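Local coordinates for S-adenosylmethionine dependent methyltransferase (Mesorhizobium loti, PDB 3BKW), which probably transfers methyl groups from S-adenosylmethionine to an acceptor substrate, at residues 36-41 and 236-241; 60-65 and 89-94; 155-160 and 165-170. All coordinates share one frame; numbering follows the deposited sequence. Where two conformers were deposited one is given.

Interaction 1: residues 36-41 and 236-241; sequences RAMLPE and FLLVSA. With EDO (1,2-ethanediol), chain I.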
loop_
_atom_site.group_PDB
_atom_site.type_symbol
_atom_site.label_atom_id
_atom_site.label_comp_id
_atom_site.label_asym_id
_atom_site.label_seq_id
_atom_site.Cartn_x
_atom_site.Cartn_y
_atom_site.Cartn_z
ATOM N N ARG A 36 8.674 -7.404 -13.922
ATOM C CA ARG A 36 8.455 -7.644 -15.359
ATOM C C ARG A 36 6.970 -7.926 -15.654
ATOM O O ARG A 36 6.417 -7.417 -16.628
ATOM C CB ARG A 36 9.303 -8.818 -15.834
ATOM C CG ARG A 36 9.142 -9.161 -17.328
ATOM C CD ARG A 36 9.958 -10.390 -17.675
ATOM N NE ARG A 36 9.536 -11.548 -16.899
ATOM C CZ ARG A 36 10.250 -12.663 -16.694
ATOM N NH1 ARG A 36 11.482 -12.819 -17.203
ATOM N NH2 ARG A 36 9.734 -13.642 -15.950
ATOM N N ALA A 37 6.338 -8.722 -14.785
ATOM C CA ALA A 37 4.914 -9.061 -14.917
ATOM C C ALA A 37 3.978 -7.852 -14.839
ATOM O O ALA A 37 2.876 -7.880 -15.404
ATOM C CB ALA A 37 4.524 -10.084 -13.885
HETATM N N MSE A 38 4.442 -6.792 -14.167
HETATM C CA MSE A 38 3.698 -5.548 -13.987
HETATM C C MSE A 38 3.834 -4.571 -15.147
HETATM O O MSE A 38 3.032 -3.643 -15.277
HETATM C CB MSE A 38 4.139 -4.897 -12.688
HETATM C CG MSE A 38 3.806 -5.733 -11.476
HETATM SE SE MSE A 38 4.726 -5.156 -9.895
HETATM C CE MSE A 38 4.175 -3.293 -9.845
ATOM N N LEU A 39 4.819 -4.794 -16.014
ATOM C CA LEU A 39 5.050 -3.922 -17.150
ATOM C C LEU A 39 3.969 -4.082 -18.192
ATOM O O LEU A 39 3.369 -5.147 -18.298
ATOM C CB LEU A 39 6.371 -4.273 -17.840
ATOM C CG LEU A 39 7.660 -4.133 -17.040
ATOM C CD1 LEU A 39 8.808 -4.746 -17.868
ATOM C CD2 LEU A 39 7.906 -2.655 -16.684
ATOM N N PRO A 40 3.719 -3.022 -18.977
ATOM C CA PRO A 40 2.843 -3.196 -20.118
ATOM C C PRO A 40 3.639 -3.962 -21.198
ATOM O O PRO A 40 4.849 -4.153 -21.042
ATOM C CB PRO A 40 2.613 -1.755 -20.571
ATOM C CG PRO A 40 3.895 -1.084 -20.228
ATOM C CD PRO A 40 4.249 -1.644 -18.913
ATOM N N GLU A 41 2.976 -4.403 -22.262
ATOM C CA GLU A 41 3.704 -4.956 -23.404
ATOM C C GLU A 41 4.659 -3.849 -23.917
ATOM O O GLU A 41 4.215 -2.751 -24.231
ATOM C CB GLU A 41 2.728 -5.413 -24.492
ATOM C CG GLU A 41 3.382 -5.793 -25.821
ATOM C CD GLU A 41 4.417 -6.886 -25.691
ATOM O OE1 GLU A 41 4.079 -7.953 -25.129
ATOM O OE2 GLU A 41 5.553 -6.673 -26.164
ATOM N N PHE A 236 11.424 -5.273 -0.780
ATOM C CA PHE A 236 11.037 -4.352 -1.852
ATOM C C PHE A 236 9.563 -4.073 -1.975
ATOM O O PHE A 236 8.728 -4.926 -1.685
ATOM C CB PHE A 236 11.502 -4.905 -3.210
ATOM C CG PHE A 236 12.950 -5.277 -3.258
ATOM C CD1 PHE A 236 13.907 -4.290 -3.066
ATOM C CD2 PHE A 236 13.356 -6.580 -3.529
ATOM C CE1 PHE A 236 15.273 -4.603 -3.117
ATOM C CE2 PHE A 236 14.715 -6.900 -3.583
ATOM C CZ PHE A 236 15.667 -5.901 -3.367
ATOM N N LEU A 237 9.274 -2.848 -2.404
ATOM C CA LEU A 237 7.944 -2.392 -2.782
ATOM C C LEU A 237 7.973 -2.204 -4.301
ATOM O O LEU A 237 8.860 -1.502 -4.814
ATOM C CB LEU A 237 7.592 -1.064 -2.107
ATOM C CG LEU A 237 6.202 -0.490 -2.431
ATOM C CD1 LEU A 237 5.077 -1.410 -1.883
ATOM C CD2 LEU A 237 6.030 0.944 -1.909
ATOM N N LEU A 238 7.017 -2.817 -4.985
ATOM C CA LEU A 238 6.875 -2.732 -6.440
ATOM C C LEU A 238 5.570 -1.990 -6.725
ATOM O O LEU A 238 4.510 -2.361 -6.189
ATOM C CB LEU A 238 6.861 -4.118 -7.063
ATOM C CG LEU A 238 7.922 -5.109 -6.583
ATOM C CD1 LEU A 238 7.754 -6.448 -7.350
ATOM C CD2 LEU A 238 9.342 -4.629 -6.714
ATOM N N VAL A 239 5.622 -0.948 -7.549
ATOM C CA VAL A 239 4.417 -0.180 -7.884
ATOM C C VAL A 239 4.308 0.095 -9.388
ATOM O O VAL A 239 5.323 0.378 -10.037
ATOM C CB VAL A 239 4.396 1.217 -7.171
ATOM C CG1 VAL A 239 3.101 1.983 -7.487
ATOM C CG2 VAL A 239 4.573 1.102 -5.661
ATOM N N SER A 240 3.087 -0.043 -9.915
ATOM C CA SER A 240 2.718 0.325 -11.289
ATOM C C SER A 240 1.638 1.397 -11.185
ATOM O O SER A 240 0.664 1.206 -10.455
ATOM C CB SER A 240 2.143 -0.865 -12.045
ATOM O OG SER A 240 1.672 -0.462 -13.327
ATOM N N ALA A 241 1.811 2.498 -11.903
ATOM C CA ALA A 241 0.858 3.606 -11.921
ATOM C C ALA A 241 0.638 4.008 -13.366
ATOM O O ALA A 241 1.538 3.847 -14.203
ATOM C CB ALA A 241 1.374 4.762 -11.123
HETATM C C1 EDO I . 7.090 -8.673 -22.167
HETATM O O1 EDO I . 7.753 -9.239 -23.302
HETATM C C2 EDO I . 6.792 -7.210 -22.473
HETATM O O2 EDO I . 6.419 -6.468 -21.298
HETATM O O HOH W 1 0.890 -3.545 -13.574
HETATM O O HOH W 2 2.019 -1.351 -16.266
#
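M38, a selenomethionine, lies across L238 at about a right angle, its selenium against the aliphatic root of the leucine (M38 SE to L238 CB 3.7 Å). The chain leaves the helix with CG anti to the carbonyl carbon (chi1 -64°), continues nearly extended, and then bends at chi3 (55°). That last turn lays the terminal methyl over the face of the peptide joining V239 and S240, where M38 CE stands 3.4 Å from V239 C. Its distance from S240 N is equally 3.4 Å. L238 and S240 point toward the helix and flank this methyl, whereas V239 points away, to the other face of the sheet. The order 3-2-1-4-5-7-6, with 236-242 antiparallel between 138-145 and 207-213, is that of the Rossmann-like sheet of class I methyltransferases; M38 thus joins helix 32-38 to the strand next to the sheet's edge, 236-242. The packing spreads to both neighbouring strands, since M38 also touches H210 and L39 reaches V141. Beside the apolar patch the link is made by water. In the conformer of S240 described here, one of two deposited, one water donates to M38 O at 2.7 Å and accepts from S240 OG at 3.1 Å. A second water also donates to M38 O, and its bond to S240 OG is weak. These serine bonds depend on that conformer and are uncertain. Further along the loop, a 1,2-ethanediol, probably from the crystallisation liquor, donates from its O2 to P40 O at 2.8 Å and lies with its C2 beside the carboxylate of E41.

Interaction 2: residues 60-65 and 89-94; sequences WAHEHG and TGITYE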
loop_
_atom_site.group_PDB
_atom_site.type_symbol
_atom_site.label_atom_id
_atom_site.label_comp_id
_atom_site.label_asym_id
_atom_site.label_seq_id
_atom_site.Cartn_x
_atom_site.Cartn_y
_atom_site.Cartn_z
ATOM N N TRP A 60 17.127 -5.442 -22.305
ATOM C CA TRP A 60 15.950 -6.332 -22.270
ATOM C C TRP A 60 14.792 -5.716 -23.059
ATOM O O TRP A 60 14.169 -6.388 -23.880
ATOM C CB TRP A 60 15.524 -6.654 -20.820
ATOM C CG TRP A 60 14.259 -7.470 -20.737
ATOM C CD1 TRP A 60 14.173 -8.822 -20.723
ATOM C CD2 TRP A 60 12.905 -6.978 -20.709
ATOM N NE1 TRP A 60 12.858 -9.207 -20.674
ATOM C CE2 TRP A 60 12.055 -8.101 -20.690
ATOM C CE3 TRP A 60 12.339 -5.700 -20.716
ATOM C CZ2 TRP A 60 10.655 -7.990 -20.636
ATOM C CZ3 TRP A 60 10.946 -5.577 -20.669
ATOM C CH2 TRP A 60 10.120 -6.723 -20.644
ATOM N N ALA A 61 14.518 -4.439 -22.811
ATOM C CA ALA A 61 13.416 -3.739 -23.470
ATOM C C ALA A 61 13.617 -3.676 -24.978
ATOM O O ALA A 61 12.667 -3.903 -25.746
ATOM C CB ALA A 61 13.244 -2.341 -22.895
ATOM N N HIS A 62 14.839 -3.356 -25.401
ATOM C CA HIS A 62 15.181 -3.343 -26.824
ATOM C C HIS A 62 14.999 -4.743 -27.438
ATOM O O HIS A 62 14.356 -4.889 -28.479
ATOM C CB HIS A 62 16.615 -2.855 -27.057
ATOM C CG HIS A 62 16.998 -2.820 -28.506
ATOM N ND1 HIS A 62 16.667 -1.770 -29.335
ATOM C CD2 HIS A 62 17.626 -3.732 -29.286
ATOM C CE1 HIS A 62 17.111 -2.020 -30.556
ATOM N NE2 HIS A 62 17.701 -3.201 -30.553
ATOM N N GLU A 63 15.531 -5.764 -26.772
ATOM C CA GLU A 63 15.356 -7.157 -27.233
ATOM C C GLU A 63 13.881 -7.542 -27.412
ATOM O O GLU A 63 13.550 -8.304 -28.334
ATOM C CB GLU A 63 16.008 -8.142 -26.269
ATOM C CG GLU A 63 17.510 -8.121 -26.260
ATOM C CD GLU A 63 18.124 -8.744 -24.998
ATOM O OE1 GLU A 63 17.434 -9.507 -24.272
ATOM O OE2 GLU A 63 19.320 -8.467 -24.735
ATOM N N HIS A 64 13.006 -6.993 -26.567
ATOM C CA HIS A 64 11.565 -7.262 -26.605
ATOM C C HIS A 64 10.739 -6.268 -27.435
ATOM O O HIS A 64 9.514 -6.173 -27.282
ATOM C CB HIS A 64 11.048 -7.475 -25.175
ATOM C CG HIS A 64 11.553 -8.741 -24.568
ATOM N ND1 HIS A 64 12.838 -8.878 -24.085
ATOM C CD2 HIS A 64 10.967 -9.953 -24.427
ATOM C CE1 HIS A 64 13.013 -10.116 -23.656
ATOM N NE2 HIS A 64 11.889 -10.786 -23.842
ATOM N N GLY A 65 11.412 -5.534 -28.321
ATOM C CA GLY A 65 10.768 -4.716 -29.322
ATOM C C GLY A 65 10.484 -3.269 -29.040
ATOM O O GLY A 65 9.740 -2.658 -29.809
ATOM N N THR A 89 21.740 0.813 -32.336
ATOM C CA THR A 89 20.578 1.705 -32.465
ATOM C C THR A 89 19.426 1.328 -31.542
ATOM O O THR A 89 19.294 0.179 -31.118
ATOM C CB THR A 89 20.006 1.795 -33.912
ATOM O OG1 THR A 89 19.372 0.561 -34.271
ATOM C CG2 THR A 89 21.099 2.139 -34.911
ATOM N N GLY A 90 18.615 2.335 -31.223
ATOM C CA GLY A 90 17.421 2.172 -30.404
ATOM C C GLY A 90 17.552 2.471 -28.929
ATOM O O GLY A 90 16.519 2.641 -28.276
ATOM N N ILE A 91 18.791 2.509 -28.399
ATOM C CA ILE A 91 19.050 2.835 -26.999
ATOM C C ILE A 91 20.014 4.017 -26.911
ATOM O O ILE A 91 21.119 3.954 -27.452
ATOM C CB ILE A 91 19.668 1.664 -26.192
ATOM C CG1 ILE A 91 18.844 0.383 -26.352
ATOM C CG2 ILE A 91 19.775 2.076 -24.709
ATOM C CD1 ILE A 91 19.391 -0.795 -25.548
ATOM N N THR A 92 19.578 5.080 -26.237
ATOM C CA THR A 92 20.386 6.272 -25.969
ATOM C C THR A 92 20.656 6.308 -24.475
ATOM O O THR A 92 19.732 6.096 -23.687
ATOM C CB THR A 92 19.650 7.552 -26.377
ATOM O OG1 THR A 92 19.451 7.541 -27.794
ATOM C CG2 THR A 92 20.438 8.823 -25.977
ATOM N N TYR A 93 21.916 6.561 -24.096
ATOM C CA TYR A 93 22.306 6.706 -22.686
ATOM C C TYR A 93 22.734 8.139 -22.460
ATOM O O TYR A 93 23.481 8.686 -23.264
ATOM C CB TYR A 93 23.434 5.763 -22.310
ATOM C CG TYR A 93 23.015 4.316 -22.298
ATOM C CD1 TYR A 93 22.307 3.783 -21.214
ATOM C CD2 TYR A 93 23.296 3.478 -23.374
ATOM C CE1 TYR A 93 21.909 2.433 -21.204
ATOM C CE2 TYR A 93 22.897 2.135 -23.374
ATOM C CZ TYR A 93 22.209 1.620 -22.282
ATOM O OH TYR A 93 21.826 0.291 -22.271
ATOM N N GLU A 94 22.220 8.754 -21.398
ATOM C CA GLU A 94 22.582 10.137 -21.056
ATOM C C GLU A 94 22.780 10.261 -19.570
ATOM O O GLU A 94 22.078 9.618 -18.787
ATOM C CB GLU A 94 21.501 11.123 -21.493
ATOM C CG GLU A 94 21.284 11.223 -22.997
ATOM C CD GLU A 94 20.253 12.286 -23.388
ATOM O OE1 GLU A 94 19.603 12.868 -22.498
ATOM O OE2 GLU A 94 20.080 12.533 -24.603
HETATM O O HOH W 3 14.895 0.150 -28.528
#
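H62 meets the 89-94 segment with both ends of its side chain. At the root, H62 CB packs on the tip of an isoleucine, 3.8 Å from I91 CD1; at the far end the imidazole lies against the turn before the strand, with H62 CE1 3.1 Å from T89 O. CG stands anti to the backbone N (chi1 -180°), which carries the ring out from the helix to the turn. A water in the ring plane joins H62 ND1, at 2.7 Å, to G90 O, to which it donates at 3.0 Å. G90 makes room for the ring: a beta carbon there would collide with H62 CE1, and the positive phi of the residue suits glycine as well. Behind this shell, I91 also rests on C58, one turn earlier in helix 56-63, and P87 touches H62. The helix itself ends in a Schellman motif with G65 as its C' residue. There H64 folds back over a face of the W60 indole and donates from H64 ND1 to W60 O at 2.8 Å, the acceptor close to the imidazole plane. H64 N reaches the same oxygen from the opposite face of its carbonyl plane. T89 O approaches the H62 ring obliquely, off the direction of the C-H bond, so its attraction is probably weak and electrostatic; the polar link between the helix and the turn that leads into the edge strand probably depends largely on one bridging water.

Interaction 3: residues 155-160 and 165-170; sequences PGWAID and RTWPID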
loop_
_atom_site.group_PDB
_atom_site.type_symbol
_atom_site.label_atom_id
_atom_site.label_comp_id
_atom_site.label_asym_id
_atom_site.label_seq_id
_atom_site.Cartn_x
_atom_site.Cartn_y
_atom_site.Cartn_z
ATOM N N PRO A 155 18.783 -2.009 11.447
ATOM C CA PRO A 155 18.105 -3.051 10.688
ATOM C C PRO A 155 18.870 -4.358 10.717
ATOM O O PRO A 155 20.103 -4.365 10.713
ATOM C CB PRO A 155 18.049 -2.484 9.274
ATOM C CG PRO A 155 19.206 -1.575 9.208
ATOM C CD PRO A 155 19.367 -0.992 10.555
ATOM N N GLY A 156 18.121 -5.446 10.790
ATOM C CA GLY A 156 18.688 -6.777 10.820
ATOM C C GLY A 156 17.728 -7.780 11.389
ATOM O O GLY A 156 16.706 -7.425 11.954
ATOM N N TRP A 157 18.080 -9.045 11.243
ATOM C CA TRP A 157 17.285 -10.122 11.803
ATOM C C TRP A 157 17.586 -10.289 13.289
ATOM O O TRP A 157 18.716 -10.077 13.739
ATOM C CB TRP A 157 17.588 -11.440 11.117
ATOM C CG TRP A 157 17.301 -11.462 9.650
ATOM C CD1 TRP A 157 18.216 -11.443 8.643
ATOM C CD2 TRP A 157 16.014 -11.498 9.018
ATOM N NE1 TRP A 157 17.584 -11.485 7.427
ATOM C CE2 TRP A 157 16.235 -11.529 7.624
ATOM C CE3 TRP A 157 14.696 -11.547 9.493
ATOM C CZ2 TRP A 157 15.191 -11.596 6.699
ATOM C CZ3 TRP A 157 13.646 -11.618 8.565
ATOM C CH2 TRP A 157 13.902 -11.634 7.187
ATOM N N ALA A 158 16.558 -10.677 14.032
ATOM C CA ALA A 158 16.649 -11.019 15.449
ATOM C C ALA A 158 16.122 -12.451 15.591
ATOM O O ALA A 158 15.201 -12.844 14.877
ATOM C CB ALA A 158 15.839 -10.044 16.292
ATOM N N ILE A 159 16.739 -13.240 16.464
ATOM C CA ILE A 159 16.313 -14.617 16.738
ATOM C C ILE A 159 15.731 -14.568 18.144
ATOM O O ILE A 159 16.467 -14.306 19.100
ATOM C CB ILE A 159 17.484 -15.637 16.673
ATOM C CG1 ILE A 159 18.057 -15.756 15.258
ATOM C CG2 ILE A 159 17.011 -17.019 17.120
ATOM C CD1 ILE A 159 18.919 -14.582 14.784
ATOM N N ASP A 160 14.420 -14.802 18.260
ATOM C CA ASP A 160 13.728 -14.748 19.558
ATOM C C ASP A 160 14.014 -15.977 20.441
ATOM O O ASP A 160 14.728 -16.891 20.020
ATOM C CB ASP A 160 12.218 -14.458 19.376
ATOM C CG ASP A 160 11.399 -15.645 18.845
ATOM O OD1 ASP A 160 11.835 -16.824 18.833
ATOM O OD2 ASP A 160 10.250 -15.372 18.446
ATOM N N ARG A 165 12.952 -16.608 13.577
ATOM C CA ARG A 165 13.567 -15.460 12.914
ATOM C C ARG A 165 12.531 -14.335 12.867
ATOM O O ARG A 165 11.411 -14.554 12.442
ATOM C CB ARG A 165 14.003 -15.829 11.488
ATOM C CG ARG A 165 14.582 -14.683 10.653
ATOM C CD ARG A 165 15.074 -15.121 9.265
ATOM N NE ARG A 165 14.046 -15.841 8.497
ATOM C CZ ARG A 165 13.914 -17.173 8.389
ATOM N NH1 ARG A 165 14.755 -18.036 8.975
ATOM N NH2 ARG A 165 12.908 -17.664 7.664
ATOM N N THR A 166 12.931 -13.129 13.297
ATOM C CA THR A 166 12.050 -11.941 13.261
ATOM C C THR A 166 12.803 -10.733 12.741
ATOM O O THR A 166 14.038 -10.703 12.755
ATOM C CB THR A 166 11.462 -11.587 14.632
ATOM O OG1 THR A 166 12.501 -11.102 15.501
ATOM C CG2 THR A 166 10.797 -12.793 15.254
ATOM N N TRP A 167 12.031 -9.739 12.304
ATOM C CA TRP A 167 12.543 -8.478 11.774
ATOM C C TRP A 167 11.981 -7.346 12.624
ATOM O O TRP A 167 10.823 -6.912 12.408
ATOM C CB TRP A 167 12.153 -8.310 10.301
ATOM C CG TRP A 167 12.708 -7.061 9.664
ATOM C CD1 TRP A 167 12.081 -5.867 9.527
ATOM C CD2 TRP A 167 14.022 -6.887 9.110
ATOM N NE1 TRP A 167 12.895 -4.982 8.890
ATOM C CE2 TRP A 167 14.099 -5.564 8.629
ATOM C CE3 TRP A 167 15.126 -7.739 8.933
ATOM C CZ2 TRP A 167 15.248 -5.045 7.994
ATOM C CZ3 TRP A 167 16.297 -7.224 8.307
ATOM C CH2 TRP A 167 16.342 -5.882 7.851
ATOM N N PRO A 168 12.754 -6.881 13.626
ATOM C CA PRO A 168 12.300 -5.774 14.473
ATOM C C PRO A 168 12.166 -4.442 13.742
ATOM O O PRO A 168 13.092 -4.021 13.046
ATOM C CB PRO A 168 13.370 -5.705 15.566
ATOM C CG PRO A 168 13.979 -7.023 15.583
ATOM C CD PRO A 168 14.027 -7.425 14.147
ATOM N N ILE A 169 11.014 -3.805 13.917
ATOM C CA ILE A 169 10.692 -2.531 13.311
ATOM C C ILE A 169 10.641 -1.461 14.399
ATOM O O ILE A 169 10.124 -1.705 15.481
ATOM C CB ILE A 169 9.294 -2.619 12.591
ATOM C CG1 ILE A 169 9.382 -3.549 11.358
ATOM C CG2 ILE A 169 8.814 -1.261 12.127
ATOM C CD1 ILE A 169 7.993 -3.937 10.737
ATOM N N ASP A 170 11.237 -0.306 14.121
ATOM C CA ASP A 170 11.042 0.908 14.925
ATOM C C ASP A 170 10.929 2.097 13.965
ATOM O O ASP A 170 11.351 2.017 12.791
ATOM C CB ASP A 170 12.154 1.148 15.954
ATOM C CG ASP A 170 13.470 1.523 15.303
ATOM O OD1 ASP A 170 14.147 0.624 14.805
ATOM O OD2 ASP A 170 13.816 2.722 15.291
HETATM O O HOH W 4 15.322 -4.893 11.777
#
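T166 O takes a nearly straight bond from A158 N (2.8 Å, N-H...O angle 175°) and a softer CA-H contact from W157, whose ring edge also turns toward it. T166 N returns a bond of 2.8 Å to A158 O, making A158 and T166 an antiparallel hydrogen-bonded pair. On one face of the hairpin the W157 indole is held between two side chains. In the conformer described, one of two deposited, R165 leaves with CG anti to its backbone N (chi1 176°) and spreads its methylenes over one ring face, in a CH-pi contact with R165 CD 3.7 Å from the centroid of the six-membered ring of W157. Its guanidinium passes on to a salt bridge with D232. Against the opposite face W167 presents an edge, a T-shaped pair with planes at 75° and W157 CD2 3.9 Å from W167 CE3. The W167 ring in turn carries the G156 backbone over one of its own faces, W167 CH2 lying 3.5 Å from G156 N, while W167 NE1 bonds to I148 O. With an alanine in place of W167, one face of W157 would probably lose its partner, the G156 peptide would be uncovered and the indole N-H that I148 O accepts would be gone. Beyond the T166 pair, P168 CG packs on A158 CB at 3.6 Å. The two strands form a small sheet separate from the seven-stranded one, linked through I148 to helix 147-150. W167, P168 and I169 pair antiparallel with a strand of the second subunit, carrying this sheet across the dimer interface.

Interactions 1 and 2 belong to the seven-stranded core and meet directly: W60 of the 60-65 segment packs against L39 (L39 CD1 to W60 CZ3 3.6 Å) and R36 (R36 CG to W60 CZ2 3.8 Å). Helices 32-38 and 56-63 are thereby coupled, although the two contacts have centres 19 Å apart and address different strands, 236-242 and the edge strand 91-95. Interaction 3 stands apart, its centre 28 Å from that of interaction 1 and 41 Å from that of interaction 2, on the opposite side of the chain's centre from interaction 2. It lies at the subunit interface. 1,2-Ethanediol molecules, probably from the crystallisation liquor, lie at P40 and about 4 Å from the A158 side chain.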